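Local coordinates for maternal effect protein oskar (Drosophila melanogaster, PDB 5A4A), which helps to induce the germ plasm and germline in the fly, its SGNH hydrolase-like OSK domain binding RNA, at residues Phe25-Asp30 and Gln80-Ile85; Gly29-Leu34 and Cys57-Thr62. All blocks are in the same frame, centred on the assembly; numbering follows the deposited sequence.

Interaction 1. Residues Phe25-Asp30 and Gln80-Ile85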
ATOM      1  N   PHE A  25       7.639   8.341   9.133  1.00 14.85           N
ATOM      2  CA  PHE A  25       7.865   7.636   7.869  1.00 12.10           C
ATOM      3  C   PHE A  25       6.761   7.971   6.866  1.00 11.39           C
ATOM      4  O   PHE A  25       5.585   7.794   7.172  1.00 13.44           O
ATOM      5  CB  PHE A  25       7.816   6.123   8.073  1.00 12.99           C
ATOM      6  CG  PHE A  25       8.911   5.570   8.953  1.00 16.44           C
ATOM      7  CD1 PHE A  25      10.155   5.247   8.430  1.00 15.48           C
ATOM      8  CD2 PHE A  25       8.675   5.332  10.294  1.00 18.10           C
ATOM      9  CE1 PHE A  25      11.149   4.719   9.241  1.00 16.04           C
ATOM     10  CE2 PHE A  25       9.666   4.806  11.109  1.00 17.98           C
ATOM     11  CZ  PHE A  25      10.899   4.501  10.579  1.00 21.03           C
ATOM     12  N   PRO A  26       7.126   8.414   5.651  1.00 11.36           N
ATOM     13  CA  PRO A  26       6.074   8.524   4.633  1.00 11.68           C
ATOM     14  C   PRO A  26       5.455   7.149   4.378  1.00 10.78           C
ATOM     15  O   PRO A  26       6.162   6.143   4.463  1.00 11.62           O
ATOM     16  CB  PRO A  26       6.839   8.982   3.383  1.00 15.05           C
ATOM     17  CG  PRO A  26       8.087   9.644   3.916  1.00 14.87           C
ATOM     18  CD  PRO A  26       8.446   8.829   5.141  1.00 13.98           C
ATOM     19  N   LEU A  27       4.156   7.119   4.110  1.00  9.70           N
ATOM     20  CA  LEU A  27       3.444   5.898   3.761  1.00  9.13           C
ATOM     21  C   LEU A  27       3.185   5.891   2.276  1.00 11.76           C
ATOM     22  O   LEU A  27       2.686   6.879   1.728  1.00 15.58           O
ATOM     23  CB  LEU A  27       2.096   5.848   4.469  1.00 10.73           C
ATOM     24  CG  LEU A  27       2.124   5.645   5.972  1.00 19.14           C
ATOM     25  CD1 LEU A  27       0.729   5.851   6.527  1.00 18.22           C
ATOM     26  CD2 LEU A  27       2.619   4.239   6.278  1.00 25.43           C
ATOM     27  N   MET A  28       3.483   4.773   1.626  1.00 10.35           N
ATOM     28  CA  MET A  28       3.118   4.626   0.217  1.00 10.42           C
ATOM     29  C   MET A  28       2.190   3.437   0.055  1.00 13.66           C
ATOM     30  O   MET A  28       2.478   2.356   0.539  1.00 14.13           O
ATOM     31  CB  MET A  28       4.353   4.442  -0.665  1.00 11.25           C
ATOM     32  CG  MET A  28       3.988   4.251  -2.138  1.00 13.33           C
ATOM     33  SD  MET A  28       5.366   4.541  -3.265  1.00 15.88           S
ATOM     34  CE  MET A  28       6.422   3.123  -2.950  1.00 12.92           C
ATOM     35  N   GLY A  29       1.065   3.629  -0.614  1.00 10.90           N
ATOM     36  CA  GLY A  29       0.124   2.532  -0.743  1.00  8.83           C
ATOM     37  C   GLY A  29      -1.117   2.951  -1.496  1.00 10.00           C
ATOM     38  O   GLY A  29      -1.131   3.995  -2.115  1.00 10.86           O
ATOM     39  N   ASP A  30      -2.147   2.116  -1.422  1.00  8.39           N
ATOM     40  CA  ASP A  30      -3.407   2.349  -2.132  1.00  8.96           C
ATOM     41  C   ASP A  30      -4.529   2.742  -1.157  1.00  9.07           C
ATOM     42  O   ASP A  30      -4.249   3.290  -0.095  1.00 10.04           O
ATOM     43  CB  ASP A  30      -3.749   1.112  -2.981  1.00 11.37           C
ATOM     44  CG  ASP A  30      -3.749  -0.171  -2.175  1.00  9.03           C
ATOM     45  OD1 ASP A  30      -4.299  -0.173  -1.053  1.00 11.43           O
ATOM     46  OD2 ASP A  30      -3.199  -1.189  -2.659  1.00 15.42           O
ATOM     47  N   GLN A  80      13.314   6.682   4.515  1.00 12.60           N
ATOM     48  CA  GLN A  80      12.665   5.382   4.642  1.00 10.49           C
ATOM     49  C   GLN A  80      11.168   5.531   4.451  1.00 14.60           C
ATOM     50  O   GLN A  80      10.536   6.393   5.077  1.00 14.30           O
ATOM     51  CB  GLN A  80      12.950   4.752   6.007  1.00 11.22           C
ATOM     52  CG  GLN A  80      14.424   4.437   6.254  1.00 12.91           C
ATOM     53  CD  GLN A  80      14.699   4.093   7.702  1.00 19.91           C
ATOM     54  OE1 GLN A  80      14.620   2.929   8.105  1.00 24.51           O
ATOM     55  NE2 GLN A  80      15.030   5.104   8.495  1.00 21.17           N
ATOM     56  N   ILE A  81      10.611   4.698   3.573  1.00  9.75           N
ATOM     57  CA  ILE A  81       9.192   4.774   3.233  1.00  7.59           C
ATOM     58  C   ILE A  81       8.506   3.454   3.570  1.00  8.10           C
ATOM     59  O   ILE A  81       8.971   2.397   3.157  1.00 11.54           O
ATOM     60  CB  ILE A  81       9.013   5.053   1.715  1.00 11.57           C
ATOM     61  CG1 ILE A  81       9.719   6.362   1.316  1.00 16.17           C
ATOM     62  CG2 ILE A  81       7.520   5.064   1.316  1.00 10.44           C
ATOM     63  CD1 ILE A  81       9.693   6.649  -0.190  1.00 11.77           C
ATOM     64  N   ILE A  82       7.404   3.508   4.318  1.00 10.56           N
ATOM     65  CA  ILE A  82       6.648   2.289   4.598  1.00  8.65           C
ATOM     66  C   ILE A  82       5.704   2.005   3.427  1.00  9.68           C
ATOM     67  O   ILE A  82       4.866   2.834   3.075  1.00 11.81           O
ATOM     68  CB  ILE A  82       5.871   2.382   5.935  1.00  8.99           C
ATOM     69  CG1 ILE A  82       6.855   2.570   7.105  1.00 11.52           C
ATOM     70  CG2 ILE A  82       5.022   1.132   6.152  1.00 10.76           C
ATOM     71  CD1 ILE A  82       6.189   2.808   8.472  1.00 11.60           C
ATOM     72  N   VAL A  83       5.841   0.818   2.844  1.00 12.95           N
ATOM     73  CA  VAL A  83       5.152   0.473   1.600  1.00 11.78           C
ATOM     74  C   VAL A  83       4.137  -0.652   1.766  1.00 10.06           C
ATOM     75  O   VAL A  83       4.446  -1.701   2.334  1.00  9.99           O
ATOM     76  CB  VAL A  83       6.172   0.031   0.536  1.00 14.00           C
ATOM     77  CG1 VAL A  83       5.465  -0.357  -0.766  1.00 13.94           C
ATOM     78  CG2 VAL A  83       7.198   1.141   0.295  1.00 12.56           C
ATOM     79  N   ASN A  84       2.918  -0.421   1.284  1.00 10.14           N
ATOM     80  CA  ASN A  84       1.934  -1.494   1.154  1.00 12.85           C
ATOM     81  C   ASN A  84       1.359  -1.418  -0.251  1.00 10.21           C
ATOM     82  O   ASN A  84       0.510  -0.574  -0.540  1.00 11.05           O
ATOM     83  CB  ASN A  84       0.811  -1.347   2.193  1.00 10.52           C
ATOM     84  CG  ASN A  84      -0.177  -2.506   2.152  1.00  9.10           C
ATOM     85  OD1 ASN A  84      -1.297  -2.369   1.646  1.00 12.14           O
ATOM     86  ND2 ASN A  84       0.234  -3.656   2.683  1.00 10.42           N
ATOM     87  N   ILE A  85       1.830  -2.288  -1.133  1.00 13.94           N
ATOM     88  CA  ILE A  85       1.525  -2.144  -2.547  1.00 10.57           C
ATOM     89  C   ILE A  85       1.325  -3.519  -3.194  1.00  8.90           C
ATOM     90  O   ILE A  85       2.029  -4.487  -2.873  1.00  9.97           O
ATOM     91  CB  ILE A  85       2.644  -1.313  -3.255  1.00  9.84           C
ATOM     92  CG1 ILE A  85       2.157  -0.685  -4.565  1.00  9.34           C
ATOM     93  CG2 ILE A  85       3.921  -2.139  -3.458  1.00 13.05           C
ATOM     94  CD1 ILE A  85       1.135   0.430  -4.370  1.00 11.26           C
TER
HETATM   95  O   HOH W   1      -2.535   0.124   0.851  1.00  8.42           O
HETATM   96  O   HOH W   2      -1.936  -3.049  -1.204  1.00 10.68           O

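Interaction 2. Residues Gly29-Leu34 and Cys57-Thr62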
ATOM      1  N   GLY A  29       1.065   3.629  -0.614  1.00 10.90           N
ATOM      2  CA  GLY A  29       0.124   2.532  -0.743  1.00  8.83           C
ATOM      3  C   GLY A  29      -1.117   2.951  -1.496  1.00 10.00           C
ATOM      4  O   GLY A  29      -1.131   3.995  -2.115  1.00 10.86           O
ATOM      5  N   ASP A  30      -2.147   2.116  -1.422  1.00  8.39           N
ATOM      6  CA  ASP A  30      -3.407   2.349  -2.132  1.00  8.96           C
ATOM      7  C   ASP A  30      -4.529   2.742  -1.157  1.00  9.07           C
ATOM      8  O   ASP A  30      -4.249   3.290  -0.095  1.00 10.04           O
ATOM      9  CB  ASP A  30      -3.749   1.112  -2.981  1.00 11.37           C
ATOM     10  CG  ASP A  30      -3.749  -0.171  -2.175  1.00  9.03           C
ATOM     11  OD1 ASP A  30      -4.299  -0.173  -1.053  1.00 11.43           O
ATOM     12  OD2 ASP A  30      -3.199  -1.189  -2.659  1.00 15.42           O
ATOM     13  N   ASP A  31      -5.796   2.482  -1.498  1.00  9.59           N
ATOM     14  CA  ASP A  31      -6.894   2.856  -0.601  1.00 11.97           C
ATOM     15  C   ASP A  31      -6.803   2.292   0.802  1.00 11.85           C
ATOM     16  O   ASP A  31      -7.292   2.922   1.732  1.00 10.51           O
ATOM     17  CB  ASP A  31      -8.260   2.464  -1.161  1.00 10.24           C
ATOM     18  CG  ASP A  31      -8.782   3.455  -2.174  1.00 13.04           C
ATOM     19  OD1 ASP A  31      -9.223   4.561  -1.761  1.00 12.39           O
ATOM     20  OD2 ASP A  31      -8.766   3.116  -3.377  1.00 10.73           O
ATOM     21  N   PHE A  32      -6.209   1.108   0.966  1.00 12.68           N
ATOM     22  CA  PHE A  32      -6.164   0.512   2.307  1.00  9.10           C
ATOM     23  C   PHE A  32      -5.327   1.330   3.284  1.00  9.49           C
ATOM     24  O   PHE A  32      -5.788   1.665   4.372  1.00 11.18           O
ATOM     25  CB  PHE A  32      -5.708  -0.949   2.275  1.00  9.53           C
ATOM     26  CG  PHE A  32      -6.680  -1.860   1.588  1.00 10.26           C
ATOM     27  CD1 PHE A  32      -7.909  -2.153   2.170  1.00 12.31           C
ATOM     28  CD2 PHE A  32      -6.375  -2.411   0.359  1.00 14.27           C
ATOM     29  CE1 PHE A  32      -8.810  -2.984   1.536  1.00 12.62           C
ATOM     30  CE2 PHE A  32      -7.277  -3.248  -0.281  1.00 15.53           C
ATOM     31  CZ  PHE A  32      -8.501  -3.523   0.307  1.00 10.84           C
ATOM     32  N   MET A  33      -4.102   1.659   2.900  1.00 12.08           N
ATOM     33  CA  MET A  33      -3.286   2.522   3.738  1.00 12.24           C
ATOM     34  C   MET A  33      -3.789   3.969   3.744  1.00 10.49           C
ATOM     35  O   MET A  33      -3.687   4.644   4.762  1.00 10.14           O
ATOM     36  CB  MET A  33      -1.809   2.436   3.347  1.00 14.25           C
ATOM     37  CG  MET A  33      -1.148   1.120   3.754  1.00 18.65           C
ATOM     38  SD  MET A  33      -1.204   0.895   5.536  1.00 24.74           S
ATOM     39  CE  MET A  33      -0.503   2.453   6.028  1.00 19.17           C
ATOM     40  N   LEU A  34      -4.355   4.433   2.627  1.00 10.11           N
ATOM     41  CA  LEU A  34      -4.974   5.759   2.590  1.00  9.20           C
ATOM     42  C   LEU A  34      -6.044   5.871   3.680  1.00 12.71           C
ATOM     43  O   LEU A  34      -6.075   6.841   4.440  1.00 11.33           O
ATOM     44  CB  LEU A  34      -5.578   6.042   1.214  1.00  8.01           C
ATOM     45  CG  LEU A  34      -6.220   7.426   1.013  1.00 11.55           C
ATOM     46  CD1 LEU A  34      -5.225   8.520   1.355  1.00 12.20           C
ATOM     47  CD2 LEU A  34      -6.710   7.604  -0.417  1.00 12.48           C
ATOM     48  N   CYS A  57       0.103   7.802  -0.693  1.00 11.61           N
ATOM     49  CA  CYS A  57      -1.060   6.918  -0.659  1.00  7.89           C
ATOM     50  C   CYS A  57      -2.101   7.396  -1.657  1.00  9.48           C
ATOM     51  O   CYS A  57      -2.671   8.463  -1.482  1.00 13.11           O
ATOM     52  CB  CYS A  57      -1.687   6.881   0.743  1.00  7.87           C
ATOM     53  SG  CYS A  57      -0.655   5.976   1.937  1.00 11.96           S
ATOM     54  N   VAL A  58      -2.343   6.601  -2.696  1.00  8.96           N
ATOM     55  CA  VAL A  58      -3.220   6.998  -3.799  1.00 12.62           C
ATOM     56  C   VAL A  58      -4.231   5.893  -4.108  1.00 13.02           C
ATOM     57  O   VAL A  58      -3.850   4.732  -4.269  1.00  9.30           O
ATOM     58  CB  VAL A  58      -2.383   7.252  -5.086  1.00 10.65           C
ATOM     59  CG1 VAL A  58      -3.278   7.739  -6.240  1.00 12.32           C
ATOM     60  CG2 VAL A  58      -1.230   8.247  -4.817  1.00  9.98           C
ATOM     61  N   SER A  59      -5.514   6.246  -4.206  1.00 10.04           N
ATOM     62  CA  SER A  59      -6.515   5.276  -4.631  1.00  7.74           C
ATOM     63  C   SER A  59      -6.152   4.693  -5.999  1.00 11.06           C
ATOM     64  O   SER A  59      -5.852   5.433  -6.937  1.00 12.67           O
ATOM     65  CB  SER A  59      -7.904   5.925  -4.711  1.00  7.94           C
ATOM     66  OG  SER A  59      -8.859   4.972  -5.161  1.00 11.20           O
ATOM     67  N   GLY A  60      -6.169   3.368  -6.103  1.00 11.77           N
ATOM     68  CA  GLY A  60      -5.861   2.708  -7.361  1.00 11.43           C
ATOM     69  C   GLY A  60      -4.382   2.604  -7.701  1.00 11.15           C
ATOM     70  O   GLY A  60      -4.036   2.264  -8.838  1.00 14.00           O
ATOM     71  N   LEU A  61      -3.505   2.882  -6.736  1.00  9.44           N
ATOM     72  CA  LEU A  61      -2.062   2.817  -6.992  1.00 10.35           C
ATOM     73  C   LEU A  61      -1.591   1.372  -7.161  1.00 11.61           C
ATOM     74  O   LEU A  61      -1.652   0.574  -6.230  1.00 13.25           O
ATOM     75  CB  LEU A  61      -1.263   3.485  -5.863  1.00 11.57           C
ATOM     76  CG  LEU A  61       0.190   3.865  -6.185  1.00 16.00           C
ATOM     77  CD1 LEU A  61       0.249   5.052  -7.165  1.00 15.57           C
ATOM     78  CD2 LEU A  61       0.976   4.163  -4.916  1.00 15.17           C
ATOM     79  N   THR A  62      -1.122   1.040  -8.357  1.00 10.25           N
ATOM     80  CA  THR A  62      -0.533  -0.267  -8.587  1.00  9.53           C
ATOM     81  C   THR A  62       0.966  -0.184  -8.308  1.00 11.31           C
ATOM     82  O   THR A  62       1.501   0.893  -8.017  1.00 13.67           O
ATOM     83  CB  THR A  62      -0.714  -0.703 -10.042  1.00 12.19           C
ATOM     84  OG1 THR A  62      -0.114   0.284 -10.886  1.00 11.91           O
ATOM     85  CG2 THR A  62      -2.211  -0.833 -10.396  1.00 14.17           C
TER
HETATM   86  O   HOH W   3      -1.672  -1.773  -4.817  1.00 10.47           O
HETATM   87  O   HOH W   4      -6.853   1.480  -4.075  1.00  9.09           O

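Interaction 1. Residues Phe25-Asp30 and Gln80-Ile85
Met28 and Val83 sit beside each other on neighbouring parallel strands, and the methionine can be followed outward from the backbone. Its CB rests 3.8 Å from CG2 of Ile81. CG, anti to the backbone N (chi1 179°), carries the chain on to SD, and the turn there (chi3 71°) brings CE to 3.9 Å from CG2 of Val83; beyond these strands Met28 meets Ala66 and Leu70 of helix 63-71. Leu27 and Ile82 occupy the other face of the sheet, where Leu27 CD2 lies against CB and CG2 of Ile82. At the start of the pair, CD1 of Ile82 packs on CB of Phe25 at 3.7 Å, while the Phe25 ring runs alongside Gln80, its plane 82° from that of the amide and its edge turned to the carbonyl O of Gln80. Three backbone bonds join the strands, of which Met28 N to Ile82 O is the shortest at 2.8 Å and nearly straight. At the far end the link is made by water: Asp30 OD2 and Asn84 OD1 share a water that donates to both, while Thr120 OG1 binds Asn84 ND2 and Asp30 OD1 accepts from Phe32 N. The side chains that meet are therefore mostly apolar around a line of backbone hydrogen bonds, and turn polar at the C-terminal ends of the parallel strands, where SGNH hydrolases generally carry their catalytic residues.

Interaction 2. Residues Gly29-Leu34 and Cys57-Thr62
OD2 of Asp31 is gripped by two donors, the hydroxyl of Ser59 at 2.6 Å and a water at the same distance. Ser59 OG approaches on the syn side, 19° out of the carboxylate plane, and is itself reached by Gly182 N. The water also accepts from Asp31 N and from Gly60 N, tying the first turn of helix 31-40 to the type II turn of Val58-Leu61. Asp30 is the N-cap of that helix: with CG between the backbone N and the carbonyl carbon (chi1 53°), OD1 accepts from Phe32 N at 3.1 Å. Its other oxygen, OD2, shares a second water with Leu61 O. Gly29-Asp30-Asp31 probably corresponds to the GDS motif of SGNH hydrolases, Asp31 standing where those enzymes have their serine. The two backbones meet directly where Val58 N donates to Gly29 O at 2.9 Å. Cys57, on strand 56-58, packs against helix 31-40, its CB against Leu34 CD1 and its SG 4.0 Å from Met33 CB. Strand 56-58 thus lies parallel to the end of strand 25-29, helix 31-40 starts just beyond the latter, and Ser87 and Val88 of helix 87-91 touch the Asp30 side chain.

Gly29 and Asp30 belong to both contacts, whose centres lie about 9 Å apart. Strand 25-29 stands between strands 80-84 and 56-58 in the sheet, so interaction 1 joins it to one neighbour and interaction 2 to the other. Side chains bridge the two: Leu27 CD2 is 3.6 Å from Met33 CE and Asn84 CB is 3.5 Å from Met33 CG; Ile85 CD1 packs 3.4 Å from the backbone O of Leu61. The Asp30 carboxylate reaches both sides through water, to Asn84 and to Leu61. Aspartate at position 31 is consistent with RNA binding rather than serine hydrolysis. A sulfate ion about 6 Å from Gly60, probably from the crystallisation liquor, may mark a pocket beside interaction 2.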